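Local coordinates for protein deacylase (Burkholderia multivorans, PDB 5THW) that probably hydrolyses N-carbamoyl amino acids as a zinc-dependent amidohydrolase of the peptidase M20 family, binding N-(aminocarbonyl)-beta-alanine beside two zinc ions, at residues Thr45-Val50 with His403-Asp408; Trp146-Glu149 with Arg153-Pro156; Val159-Phe164 with Gly378-Tyr383; Gly233-Glu238 with Gln318-Leu323; Ala362-Arg365 with Pro369-Asp372. One frame throughout, in Å; residues are numbered along the deposited sequence.

Contact 1 (Thr45-Val50 with His403-Asp408). With ZN (zinc ion), chain F.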
# COMPACT_ATOMS: atom_id res chain seq x y z
N THR A 45 17.85 15.30 -5.56
CA THR A 45 17.82 14.07 -4.78
C THR A 45 19.23 13.52 -4.61
O THR A 45 20.15 13.93 -5.32
CB THR A 45 16.91 13.03 -5.45
OG1 THR A 45 17.49 12.62 -6.69
CG2 THR A 45 15.53 13.61 -5.71
N PRO A 46 19.44 12.65 -3.62
CA PRO A 46 20.80 12.09 -3.43
C PRO A 46 21.34 11.35 -4.65
O PRO A 46 22.55 11.39 -4.90
CB PRO A 46 20.62 11.14 -2.24
CG PRO A 46 19.48 11.72 -1.47
CD PRO A 46 18.54 12.29 -2.51
N LYS A 47 20.49 10.67 -5.43
CA LYS A 47 20.97 9.96 -6.62
C LYS A 47 21.29 10.89 -7.79
O LYS A 47 21.80 10.41 -8.81
CB LYS A 47 19.94 8.92 -7.07
CG LYS A 47 19.80 7.70 -6.16
CD LYS A 47 18.72 6.73 -6.67
CE LYS A 47 18.55 5.53 -5.75
NZ LYS A 47 17.53 4.56 -6.26
N GLY A 48 21.01 12.19 -7.68
CA GLY A 48 21.33 13.12 -8.75
C GLY A 48 20.17 13.52 -9.63
O GLY A 48 20.39 14.12 -10.69
N GLY A 49 18.94 13.19 -9.25
CA GLY A 49 17.76 13.61 -9.96
C GLY A 49 17.05 14.75 -9.26
O GLY A 49 17.63 15.45 -8.42
N VAL A 50 15.79 14.93 -9.61
CA VAL A 50 14.98 16.04 -9.12
C VAL A 50 13.66 15.49 -8.60
O VAL A 50 13.03 14.67 -9.26
CB VAL A 50 14.74 17.09 -10.23
CG1 VAL A 50 13.79 18.16 -9.75
CG2 VAL A 50 16.07 17.71 -10.65
N HIS A 403 12.27 9.47 -16.34
CA HIS A 403 11.56 9.15 -15.09
C HIS A 403 12.41 8.26 -14.19
O HIS A 403 11.91 7.43 -13.44
CB HIS A 403 10.19 8.53 -15.35
CG HIS A 403 9.18 9.51 -15.85
ND1 HIS A 403 7.88 9.15 -16.18
CD2 HIS A 403 9.27 10.84 -16.08
CE1 HIS A 403 7.22 10.23 -16.58
NE2 HIS A 403 8.05 11.26 -16.54
N ASN A 404 13.73 8.46 -14.29
CA ASN A 404 14.73 7.88 -13.42
C ASN A 404 15.72 9.00 -13.13
O ASN A 404 15.97 9.86 -13.99
CB ASN A 404 15.45 6.68 -14.05
CG ASN A 404 16.25 5.86 -13.03
OD1 ASN A 404 17.26 6.33 -12.50
ND2 ASN A 404 15.80 4.63 -12.77
N GLU A 405 16.27 9.00 -11.92
CA GLU A 405 17.17 10.07 -11.50
C GLU A 405 18.49 10.08 -12.28
O GLU A 405 19.18 11.11 -12.26
CB GLU A 405 17.40 9.97 -9.99
CG GLU A 405 16.14 10.35 -9.20
CD GLU A 405 16.07 9.71 -7.82
OE1 GLU A 405 16.92 10.04 -6.96
OE2 GLU A 405 15.15 8.88 -7.59
N VAL A 406 18.85 8.99 -12.97
CA VAL A 406 20.09 8.96 -13.74
C VAL A 406 19.86 9.46 -15.16
O VAL A 406 20.75 9.35 -16.01
CB VAL A 406 20.70 7.54 -13.78
CG1 VAL A 406 20.94 7.01 -12.38
CG2 VAL A 406 19.84 6.59 -14.62
N GLU A 407 18.68 10.01 -15.43
CA GLU A 407 18.41 10.65 -16.71
C GLU A 407 19.51 11.65 -17.04
O GLU A 407 19.88 12.48 -16.20
CB GLU A 407 17.04 11.33 -16.67
CG GLU A 407 16.69 12.14 -17.90
CD GLU A 407 15.43 12.97 -17.68
OE1 GLU A 407 14.33 12.39 -17.72
OE2 GLU A 407 15.56 14.19 -17.43
N ASP A 408 20.03 11.58 -18.26
CA ASP A 408 21.21 12.36 -18.64
C ASP A 408 21.17 12.76 -20.11
O ASP A 408 20.63 12.04 -20.96
CB ASP A 408 22.51 11.58 -18.38
CG ASP A 408 23.69 12.48 -18.08
OD1 ASP A 408 23.52 13.71 -18.00
OD2 ASP A 408 24.81 11.95 -17.96
ZN ZN F . 7.96 13.23 -17.36
O HOH W 1 17.75 9.61 -4.50
O HOH W 2 14.95 6.50 -5.83

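Contact 2 (Trp146-Glu149 with Arg153-Pro156). With URP (N-(aminocarbonyl)-beta-alanine), chain G.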
# COMPACT_ATOMS: atom_id res chain seq x y z
N TRP A 146 3.81 25.09 -18.19
CA TRP A 146 2.51 24.44 -18.06
C TRP A 146 2.40 23.74 -16.71
O TRP A 146 3.32 23.02 -16.30
CB TRP A 146 2.28 23.45 -19.20
CG TRP A 146 2.35 24.09 -20.56
CD1 TRP A 146 3.35 23.95 -21.48
CD2 TRP A 146 1.39 24.98 -21.14
NE1 TRP A 146 3.07 24.69 -22.60
CE2 TRP A 146 1.87 25.34 -22.42
CE3 TRP A 146 0.17 25.52 -20.71
CZ2 TRP A 146 1.18 26.20 -23.27
CZ3 TRP A 146 -0.51 26.37 -21.56
CH2 TRP A 146 -0.01 26.70 -22.82
N THR A 147 1.28 23.96 -16.02
CA THR A 147 1.09 23.42 -14.67
C THR A 147 0.82 21.92 -14.70
O THR A 147 0.05 21.43 -15.52
CB THR A 147 -0.07 24.14 -13.98
OG1 THR A 147 0.23 25.54 -13.88
CG2 THR A 147 -0.31 23.58 -12.58
N ASN A 148 1.46 21.21 -13.76
CA ASN A 148 1.16 19.80 -13.47
C ASN A 148 1.09 18.97 -14.75
O ASN A 148 0.13 18.22 -14.98
CB ASN A 148 -0.13 19.69 -12.66
CG ASN A 148 -0.38 18.27 -12.16
OD1 ASN A 148 0.52 17.63 -11.63
ND2 ASN A 148 -1.59 17.77 -12.36
N GLU A 149 2.13 19.08 -15.58
CA GLU A 149 2.16 18.32 -16.83
C GLU A 149 2.33 16.83 -16.57
O GLU A 149 1.77 16.01 -17.29
CB GLU A 149 3.25 18.84 -17.76
CG GLU A 149 3.27 18.19 -19.12
CD GLU A 149 4.08 16.91 -19.14
OE1 GLU A 149 4.87 16.68 -18.20
OE2 GLU A 149 3.94 16.13 -20.11
N ARG A 153 1.19 13.86 -9.18
CA ARG A 153 0.55 14.24 -7.93
C ARG A 153 -0.95 14.46 -8.12
O ARG A 153 -1.75 14.04 -7.28
CB ARG A 153 1.21 15.50 -7.36
CG ARG A 153 0.63 15.88 -6.02
CD ARG A 153 1.19 17.19 -5.53
NE ARG A 153 0.46 17.64 -4.35
CZ ARG A 153 0.50 18.88 -3.88
NH1 ARG A 153 1.24 19.80 -4.48
NH2 ARG A 153 -0.22 19.20 -2.81
N PHE A 154 -1.34 15.12 -9.20
CA PHE A 154 -2.74 15.23 -9.60
C PHE A 154 -2.85 14.63 -10.99
O PHE A 154 -2.06 14.96 -11.88
CB PHE A 154 -3.23 16.69 -9.65
CG PHE A 154 -2.70 17.56 -8.54
CD1 PHE A 154 -3.47 17.82 -7.42
CD2 PHE A 154 -1.46 18.18 -8.66
CE1 PHE A 154 -2.99 18.66 -6.41
CE2 PHE A 154 -0.97 19.02 -7.65
CZ PHE A 154 -1.74 19.25 -6.53
N ALA A 155 -3.87 13.80 -11.20
CA ALA A 155 -4.09 13.12 -12.47
C ALA A 155 -5.28 13.72 -13.21
O ALA A 155 -6.23 14.20 -12.59
CB ALA A 155 -4.34 11.63 -12.25
N PRO A 156 -5.26 13.71 -14.55
CA PRO A 156 -4.23 13.14 -15.42
C PRO A 156 -3.15 14.14 -15.84
O PRO A 156 -3.10 15.27 -15.35
CB PRO A 156 -5.05 12.68 -16.63
CG PRO A 156 -6.08 13.73 -16.75
CD PRO A 156 -6.46 14.08 -15.32
O2 URP G . 7.16 12.52 -19.38
C2 URP G . 6.44 13.48 -19.56
N3 URP G . 6.83 14.70 -19.23
N1 URP G . 5.22 13.33 -20.05
C6 URP G . 4.07 13.15 -19.17
C5 URP G . 2.88 12.54 -19.90
C4 URP G . 3.23 11.11 -20.22
O42 URP G . 3.46 10.81 -21.42
O41 URP G . 3.29 10.29 -19.29
O HOH W 3 2.51 15.84 -10.98

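Contact 3 (Val159-Phe164 with Gly378-Tyr383). With URP (N-(aminocarbonyl)-beta-alanine), chain G.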
# COMPACT_ATOMS: atom_id res chain seq x y z
N VAL A 159 -3.00 18.50 -17.88
CA VAL A 159 -4.34 19.04 -17.63
C VAL A 159 -4.37 20.55 -17.88
O VAL A 159 -5.37 21.09 -18.37
CB VAL A 159 -4.81 18.66 -16.21
CG1 VAL A 159 -3.86 19.21 -15.15
CG2 VAL A 159 -6.24 19.15 -15.97
N ALA A 160 -3.27 21.26 -17.57
CA ALA A 160 -3.30 22.71 -17.68
C ALA A 160 -3.27 23.16 -19.14
O ALA A 160 -4.02 24.06 -19.54
CB ALA A 160 -2.14 23.33 -16.90
N SER A 161 -2.41 22.54 -19.96
CA SER A 161 -2.47 22.81 -21.39
C SER A 161 -3.78 22.29 -21.99
O SER A 161 -4.27 22.85 -22.98
CB SER A 161 -1.27 22.20 -22.11
OG SER A 161 -1.17 20.81 -21.86
N GLY A 162 -4.36 21.26 -21.38
CA GLY A 162 -5.65 20.77 -21.84
C GLY A 162 -6.77 21.78 -21.66
O GLY A 162 -7.61 21.94 -22.54
N VAL A 163 -6.81 22.43 -20.50
CA VAL A 163 -7.77 23.51 -20.30
C VAL A 163 -7.49 24.65 -21.27
O VAL A 163 -8.42 25.25 -21.83
CB VAL A 163 -7.74 23.98 -18.83
CG1 VAL A 163 -8.67 25.17 -18.65
CG2 VAL A 163 -8.13 22.84 -17.90
N PHE A 164 -6.21 24.95 -21.52
CA PHE A 164 -5.88 26.05 -22.43
C PHE A 164 -6.43 25.79 -23.82
O PHE A 164 -6.92 26.71 -24.47
CB PHE A 164 -4.36 26.26 -22.49
CG PHE A 164 -3.95 27.46 -23.32
CD1 PHE A 164 -3.84 27.36 -24.71
CD2 PHE A 164 -3.67 28.67 -22.72
CE1 PHE A 164 -3.47 28.46 -25.47
CE2 PHE A 164 -3.29 29.77 -23.49
CZ PHE A 164 -3.20 29.66 -24.87
N GLY A 378 3.40 11.96 -23.71
CA GLY A 378 2.53 13.08 -23.96
C GLY A 378 3.23 14.36 -23.55
O GLY A 378 4.00 14.38 -22.58
N HIS A 379 2.97 15.43 -24.29
CA HIS A 379 3.56 16.71 -23.97
C HIS A 379 2.47 17.75 -24.13
O HIS A 379 1.45 17.51 -24.78
CB HIS A 379 4.77 17.01 -24.87
CG HIS A 379 5.79 15.90 -24.89
ND1 HIS A 379 6.64 15.66 -23.83
CD2 HIS A 379 6.08 14.98 -25.84
CE1 HIS A 379 7.41 14.62 -24.13
NE2 HIS A 379 7.10 14.20 -25.34
N ASP A 380 2.69 18.91 -23.51
CA ASP A 380 1.77 20.02 -23.66
C ASP A 380 1.58 20.40 -25.12
O ASP A 380 0.52 20.92 -25.50
CB ASP A 380 2.26 21.20 -22.82
CG ASP A 380 2.37 20.84 -21.34
OD1 ASP A 380 1.33 20.51 -20.72
OD2 ASP A 380 3.50 20.87 -20.80
N ALA A 381 2.59 20.15 -25.96
CA ALA A 381 2.46 20.38 -27.40
C ALA A 381 1.36 19.52 -28.01
O ALA A 381 0.80 19.88 -29.05
CB ALA A 381 3.79 20.12 -28.10
N CYS A 382 1.05 18.37 -27.40
CA CYS A 382 0.01 17.50 -27.94
C CYS A 382 -1.36 18.16 -27.86
O CYS A 382 -2.19 17.99 -28.76
CB CYS A 382 -0.00 16.15 -27.22
SG CYS A 382 1.51 15.17 -27.41
N TYR A 383 -1.63 18.90 -26.78
CA TYR A 383 -2.88 19.66 -26.68
C TYR A 383 -2.81 20.98 -27.44
O TYR A 383 -3.78 21.38 -28.09
CB TYR A 383 -3.24 19.87 -25.21
CG TYR A 383 -3.95 18.68 -24.60
CD1 TYR A 383 -4.71 17.83 -25.40
CD2 TYR A 383 -3.84 18.38 -23.25
CE1 TYR A 383 -5.36 16.73 -24.86
CE2 TYR A 383 -4.49 17.28 -22.69
CZ TYR A 383 -5.25 16.46 -23.51
OH TYR A 383 -5.90 15.36 -22.99
O2 URP G . 7.16 12.52 -19.38
C2 URP G . 6.44 13.48 -19.56
N3 URP G . 6.83 14.70 -19.23
N1 URP G . 5.22 13.33 -20.05
C6 URP G . 4.07 13.15 -19.17
C5 URP G . 2.88 12.54 -19.90
C4 URP G . 3.23 11.11 -20.22
O42 URP G . 3.46 10.81 -21.42
O41 URP G . 3.29 10.29 -19.29
O HOH W 4 -0.36 20.92 -18.16

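Contact 4 (Gly233-Glu238 with Gln318-Leu323). With URP (N-(aminocarbonyl)-beta-alanine), chain G.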
# COMPACT_ATOMS: atom_id res chain seq x y z
N GLY A 233 -1.25 8.11 -29.01
CA GLY A 233 -2.36 8.29 -28.10
C GLY A 233 -2.25 7.47 -26.82
O GLY A 233 -1.53 6.48 -26.74
N GLN A 234 -2.96 7.93 -25.79
CA GLN A 234 -2.91 7.32 -24.47
C GLN A 234 -4.31 7.15 -23.89
O GLN A 234 -5.23 7.91 -24.20
CB GLN A 234 -2.06 8.12 -23.48
CG GLN A 234 -0.70 8.56 -23.98
CD GLN A 234 0.18 9.05 -22.84
OE1 GLN A 234 0.09 8.56 -21.72
NE2 GLN A 234 1.02 10.04 -23.12
N ARG A 235 -4.44 6.16 -23.01
CA ARG A 235 -5.64 5.91 -22.23
C ARG A 235 -5.20 5.55 -20.82
O ARG A 235 -4.39 4.64 -20.64
CB ARG A 235 -6.46 4.75 -22.83
CG ARG A 235 -7.37 5.09 -24.00
CD ARG A 235 -8.00 3.80 -24.54
NE ARG A 235 -8.56 3.94 -25.88
CZ ARG A 235 -9.86 3.94 -26.18
NH1 ARG A 235 -10.77 3.79 -25.22
NH2 ARG A 235 -10.24 4.06 -27.44
N TRP A 236 -5.70 6.29 -19.83
CA TRP A 236 -5.37 6.06 -18.43
C TRP A 236 -6.62 5.63 -17.66
O TRP A 236 -7.71 6.17 -17.88
CB TRP A 236 -4.76 7.30 -17.77
CG TRP A 236 -3.39 7.67 -18.26
CD1 TRP A 236 -2.76 7.22 -19.39
CD2 TRP A 236 -2.50 8.61 -17.64
NE1 TRP A 236 -1.53 7.81 -19.50
CE2 TRP A 236 -1.34 8.67 -18.45
CE3 TRP A 236 -2.56 9.40 -16.49
CZ2 TRP A 236 -0.25 9.49 -18.14
CZ3 TRP A 236 -1.48 10.21 -16.18
CH2 TRP A 236 -0.34 10.24 -17.00
N TYR A 237 -6.43 4.70 -16.73
CA TYR A 237 -7.54 4.14 -15.99
C TYR A 237 -7.26 4.21 -14.50
O TYR A 237 -6.10 4.23 -14.05
CB TYR A 237 -7.80 2.67 -16.37
CG TYR A 237 -8.04 2.46 -17.84
CD1 TYR A 237 -6.97 2.37 -18.72
CD2 TYR A 237 -9.32 2.34 -18.35
CE1 TYR A 237 -7.17 2.18 -20.07
CE2 TYR A 237 -9.54 2.15 -19.70
CZ TYR A 237 -8.45 2.06 -20.56
OH TYR A 237 -8.65 1.87 -21.91
N GLU A 238 -8.34 4.24 -13.73
CA GLU A 238 -8.29 4.06 -12.29
C GLU A 238 -9.25 2.93 -11.98
O GLU A 238 -10.42 2.99 -12.36
CB GLU A 238 -8.67 5.34 -11.54
CG GLU A 238 -7.59 6.42 -11.57
CD GLU A 238 -7.97 7.66 -10.76
OE1 GLU A 238 -7.11 8.56 -10.59
OE2 GLU A 238 -9.13 7.73 -10.30
N GLN A 318 -8.32 -1.49 -29.03
CA GLN A 318 -8.28 -2.93 -28.80
C GLN A 318 -7.70 -3.26 -27.43
O GLN A 318 -8.19 -4.15 -26.74
CB GLN A 318 -7.46 -3.62 -29.89
CG GLN A 318 -8.16 -3.83 -31.22
CD GLN A 318 -7.19 -3.90 -32.38
OE1 GLN A 318 -6.09 -4.44 -32.25
NE2 GLN A 318 -7.62 -3.39 -33.53
N MET A 319 -6.65 -2.53 -27.03
CA MET A 319 -6.10 -2.71 -25.70
C MET A 319 -7.13 -2.37 -24.63
O MET A 319 -7.22 -3.05 -23.61
CB MET A 319 -4.84 -1.86 -25.54
CG MET A 319 -3.71 -2.27 -26.48
SD MET A 319 -2.40 -1.04 -26.60
CE MET A 319 -1.48 -1.40 -25.10
N ASP A 320 -7.92 -1.32 -24.87
CA ASP A 320 -8.99 -0.96 -23.96
C ASP A 320 -10.00 -2.09 -23.79
O ASP A 320 -10.40 -2.42 -22.67
CB ASP A 320 -9.70 0.30 -24.47
CG ASP A 320 -10.99 0.56 -23.74
OD1 ASP A 320 -10.95 1.09 -22.61
OD2 ASP A 320 -12.06 0.21 -24.29
N ALA A 321 -10.42 -2.70 -24.90
CA ALA A 321 -11.39 -3.79 -24.85
C ALA A 321 -10.83 -5.00 -24.12
O ALA A 321 -11.54 -5.65 -23.35
CB ALA A 321 -11.84 -4.17 -26.26
N ALA A 322 -9.56 -5.33 -24.37
CA ALA A 322 -8.96 -6.46 -23.67
C ALA A 322 -8.89 -6.20 -22.17
O ALA A 322 -9.14 -7.11 -21.37
CB ALA A 322 -7.57 -6.74 -24.24
N LEU A 323 -8.59 -4.96 -21.77
CA LEU A 323 -8.51 -4.63 -20.35
C LEU A 323 -9.86 -4.78 -19.67
O LEU A 323 -9.96 -5.41 -18.61
CB LEU A 323 -7.98 -3.21 -20.17
CG LEU A 323 -8.05 -2.70 -18.73
CD1 LEU A 323 -7.07 -3.44 -17.84
CD2 LEU A 323 -7.80 -1.20 -18.66
O2 URP G . 7.16 12.52 -19.38
C2 URP G . 6.44 13.48 -19.56
N3 URP G . 6.83 14.70 -19.23
N1 URP G . 5.22 13.33 -20.05
C6 URP G . 4.07 13.15 -19.17
C5 URP G . 2.88 12.54 -19.90
C4 URP G . 3.23 11.11 -20.22
O42 URP G . 3.46 10.81 -21.42
O41 URP G . 3.29 10.29 -19.29

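Contact 5 (Ala362-Arg365 with Pro369-Asp372)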
# COMPACT_ATOMS: atom_id res chain seq x y z
N ALA A 362 15.81 23.41 -39.89
CA ALA A 362 16.79 23.94 -38.94
C ALA A 362 17.91 22.94 -38.68
O ALA A 362 19.09 23.28 -38.74
CB ALA A 362 16.09 24.33 -37.63
N ALA A 363 17.55 21.67 -38.44
CA ALA A 363 18.58 20.65 -38.26
C ALA A 363 19.46 20.53 -39.49
O ALA A 363 20.67 20.28 -39.37
CB ALA A 363 17.94 19.30 -37.92
N GLU A 364 18.90 20.71 -40.69
CA GLU A 364 19.71 20.66 -41.90
C GLU A 364 20.70 21.82 -41.95
O GLU A 364 21.88 21.62 -42.26
CB GLU A 364 18.82 20.65 -43.14
CG GLU A 364 18.23 19.27 -43.46
CD GLU A 364 17.01 19.33 -44.36
OE1 GLU A 364 16.74 20.39 -44.95
OE2 GLU A 364 16.31 18.29 -44.48
N ARG A 365 20.25 23.04 -41.63
CA ARG A 365 21.11 24.21 -41.70
C ARG A 365 22.32 24.09 -40.77
O ARG A 365 23.39 24.61 -41.08
CB ARG A 365 20.32 25.48 -41.38
N PRO A 369 22.78 15.60 -37.56
CA PRO A 369 22.13 14.37 -38.04
C PRO A 369 20.78 14.19 -37.37
O PRO A 369 20.65 14.25 -36.15
CB PRO A 369 23.12 13.27 -37.65
CG PRO A 369 24.44 13.97 -37.53
CD PRO A 369 24.13 15.34 -37.02
N HIS A 370 19.75 13.95 -38.19
CA HIS A 370 18.37 13.98 -37.71
C HIS A 370 17.56 12.84 -38.32
O HIS A 370 17.98 12.18 -39.27
CB HIS A 370 17.73 15.34 -38.01
CG HIS A 370 17.72 15.71 -39.46
ND1 HIS A 370 18.86 16.08 -40.14
CD2 HIS A 370 16.71 15.79 -40.36
CE1 HIS A 370 18.56 16.36 -41.40
NE2 HIS A 370 17.26 16.19 -41.55
N ARG A 371 16.38 12.60 -37.74
CA ARG A 371 15.46 11.60 -38.25
C ARG A 371 14.06 11.91 -37.72
O ARG A 371 13.90 12.50 -36.65
CB ARG A 371 15.88 10.19 -37.83
CG ARG A 371 15.92 9.97 -36.33
CD ARG A 371 14.72 9.14 -35.88
NE ARG A 371 14.97 7.71 -36.05
CZ ARG A 371 14.02 6.77 -36.02
NH1 ARG A 371 12.75 7.09 -35.84
NH2 ARG A 371 14.36 5.50 -36.18
N ASP A 372 13.04 11.48 -38.48
CA ASP A 372 11.66 11.61 -38.04
C ASP A 372 11.39 10.63 -36.90
O ASP A 372 11.80 9.47 -36.94
CB ASP A 372 10.70 11.31 -39.19
CG ASP A 372 10.74 12.37 -40.28
OD1 ASP A 372 11.56 13.30 -40.19
OD2 ASP A 372 9.94 12.25 -41.24

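Contact 1 (Thr45-Val50 with His403-Asp408)
A single carboxylate oxygen, Glu405 OE1, receives both the hydroxyl of Thr45 and a water where two type I beta turns of this M20-family enzyme, Thr45-Gly48 and Asn404-Glu407, meet, the second in the loop that carries the zinc ligand His403. Thr45 OG1 donates to Glu405 OE1 over 2.7 Å, approaching from above the carboxylate plane, 39° out of it. With chi1 at 67° the threonine hydroxyl lies between its own backbone N and carbonyl carbon, where it also accepts from Gly49 N at 3.0 Å; it therefore links the glutamate to the backbone just past its own turn. The stem of Glu405 lies flush on Gly49, which has no side chain to hold it off: Glu405 CB is 3.6 Å from Gly49 N. Lys47 crosses the glutamate at about a right angle, touching OE1 with its CB, while its extended chain carries NZ away; the opposite charges are bridged by a water that gives to Glu405 OE2 and accepts from Lys47 NZ. An Asx turn, Val406 N to Asn404 OD1, lies within the facing loop. Next to it, His403 shares a zinc ion with Asp115 and Glu150, and its ring stacks on His247 of the second subunit. The zinc is held by His403 NE2 at 2.1 Å, and the other ring nitrogen, ND1, bonds to Asn296 O of the second subunit.

Contact 2 (Trp146-Glu149 with Arg153-Pro156)
The loop after strand 141-145, which carries Glu149 of the zinc and ligand site, is closed on itself by Asn148, whose side-chain amide bonds to the backbone of Phe154. Asn148 ND2 donates to Phe154 O at 2.9 Å and 169°, a nearly straight bond. The acceptor lies in the plane of the asparagine amide, but the donor stands 42° above the carbonyl plane of Phe154. The other end of the amide is used as well: a water gives to Asn148 OD1 at 2.8 Å and accepts from Arg153 N at 3.0 Å. Both ends of the amide are thus tied to the 153-156 backbone, which fixes its rotation. The Phe154 ring stands perpendicular to this amide and turns an edge to it, Asn148 OD1 being 3.6 Å from Phe154 CD2. Within 153-156 the ring tip, Phe154 CZ, lies over the centre of the Arg153 guanidinium, whose charge is met by Asp178 and Glu187. A cis peptide bond before Pro156 bends the chain beyond. Next to Asn148, the chain of Glu149 bends at chi2 (-86°) and brings its carboxylate against the ureido group of the bound N-(aminocarbonyl)-beta-alanine, Glu149 OE1 lying 3.0 Å from its N3. Around the loop, Ile184 of helix 184-190 covers Asn148 and Phe154, Val159 of helix 159-164 packs on Asn148, and Trp146, where the loop leaves strand 141-145, rests on Asp380 and Leu384 of helix 380-384.

Contact 3 (Val159-Phe164 with Gly378-Tyr383)
Ser161 OG donates to Asp380 OD1 at 2.8 Å, meeting the lone pair turned away from the other carboxylate oxygen. A chi1 of 56° directs the hydroxyl to the side of helix 159-164 that faces the aspartate. A water reinforces the pair: it donates to Asp380 OD1 at 3.1 Å and accepts from Ser161 N. One turn on, the Tyr383 ring comes obliquely against the glycine backbone, Tyr383 CD2 being 3.3 Å from Gly162 CA, and its edge faces Ser161 OG. Short helix 159-164 thus packs against the start of helix 380-384, just after the ligand-binding Gly378. Gly378 N gives an almost straight bond to carboxylate atom O42 of the bound N-(aminocarbonyl)-beta-alanine at 2.6 Å, and Gly378 O accepts from ligand N1 at 3.0 Å. The loop is tied to the helix after it by His379 N, which donates to Cys382 SG. Asp380 also packs on Glu149, a zinc ligand, and on Glu209, and its side chain is about 7 Å from a zinc ion. Farther out, Ala381 lies on strand 390-395, Cys382 and Tyr383 on strand 337-350, and helix 159-164 joins the strand 141-145 region through the edge-to-face pair of Phe164 with Trp146.

Contact 4 (Gly233-Glu238 with Gln318-Leu323)
Leu323 sets its CD2 methyl over the middle of the Tyr237 ring, 3.5 Å from the ring centroid and 5° off the normal, a CH-pi contact in which the two side chains run past each other in opposite directions. The same ring ends in a second grip: Tyr237 OH donates to Asp320 OD1 at 2.5 Å, on the OD1 lone pair that points away from the other carboxylate oxygen, with ring and carboxylate nearly coplanar. Asp320 holds its carboxylate there with CG anti to the backbone N (chi1 168°), and OD1 also forms a salt bridge with Arg324, one turn on. Arg235 lies across Asp320 at about a right angle. Asp320 CB lies over one face of the Arg235 guanidinium, and the salt bridge from Arg235 NH1 to Asp320 OD1 is long, 3.8 Å. Gln342 bonds the same nitrogen and Tyr345 adds a cation-pi contact, both from strand 337-350. This is helix-on-sheet packing in the M20 dimerisation region: helix 313-334 rides on strand 225-242, the two short segments running almost parallel at 18° with axes 10.2 Å apart. Alternate residues of the strand serve the other side. Gln234 NE2 donates to carboxylate atom O42 of the bound N-(aminocarbonyl)-beta-alanine at 3.1 Å, and Trp236 turns its ring edge to O41. Trp236 NE1 donates to Gln234 OE1 at 2.8 Å, tilted from the carbonyl plane, and helps to orient the amide whose NH2 meets the ligand.

Contact 5 (Ala362-Arg365 with Pro369-Asp372)
A chi1 of 58° directs the His370 imidazole to the helix before it and presents one ring face to Ala363. The alanine methyl comes over that face as a CH-pi contact: Ala363 CB lies 4.2 Å from the ring centroid and 26° off the normal, displaced toward the CG side, with Ala363 CB to His370 CG at 3.9 Å. Glu364, the next residue along the helix, lies by the other end of the ring. Its CG sits beside its own backbone N and the chain is extended beyond, which brings Glu364 CG to 3.6 Å from His370 CE1, obliquely to the ring. This side chain has a second conformer, so its position is less certain than that of the methyl, and the placing of the Glu364 carboxylate against the imidazole is doubtful. A polar partner of the ring is Tyr368, in the short connection: His370 ND1 bonds to Tyr368 O, which probably helps to hold the ring with its face to Ala363. Ala363 and His370 also meet strand 225-242, through Ile225 and Val227 respectively. Farther along, Asp372 pairs with Arg360 of the same helix, while Arg371 points to the other side of the strand and pairs with Glu221. The arrangement is a short alpha-to-beta connection, in which the last turn of helix 353-366 packs on the start of strand 370-375, a common element of alpha/beta domains such as the catalytic domain of M20 enzymes.

Overall arrangement
Contact 1 closes the longest loop, and the other four are nested within it. Of these, contact 2 comes first along the chain; contact 3 follows and encloses contacts 4 and 5. Contacts 2 and 3, with centres 10 Å apart, touch through Glu149 and Asp380 beside the zinc site. Contact 4, about 20 Å from each centre to centre, touches both, through Trp236 on Pro156 and Gln234 on Gly378, and all three touch the ligand, as does His403 of contact 1. That histidine binds zinc, and contact 1, like contacts 2 and 4, meets the second subunit. The centre of contact 5 lies about 34 Å from that of contact 4, yet they reach neighbouring strands, 370-375 and 225-242; strand 370-375 leads to the helix of contact 3.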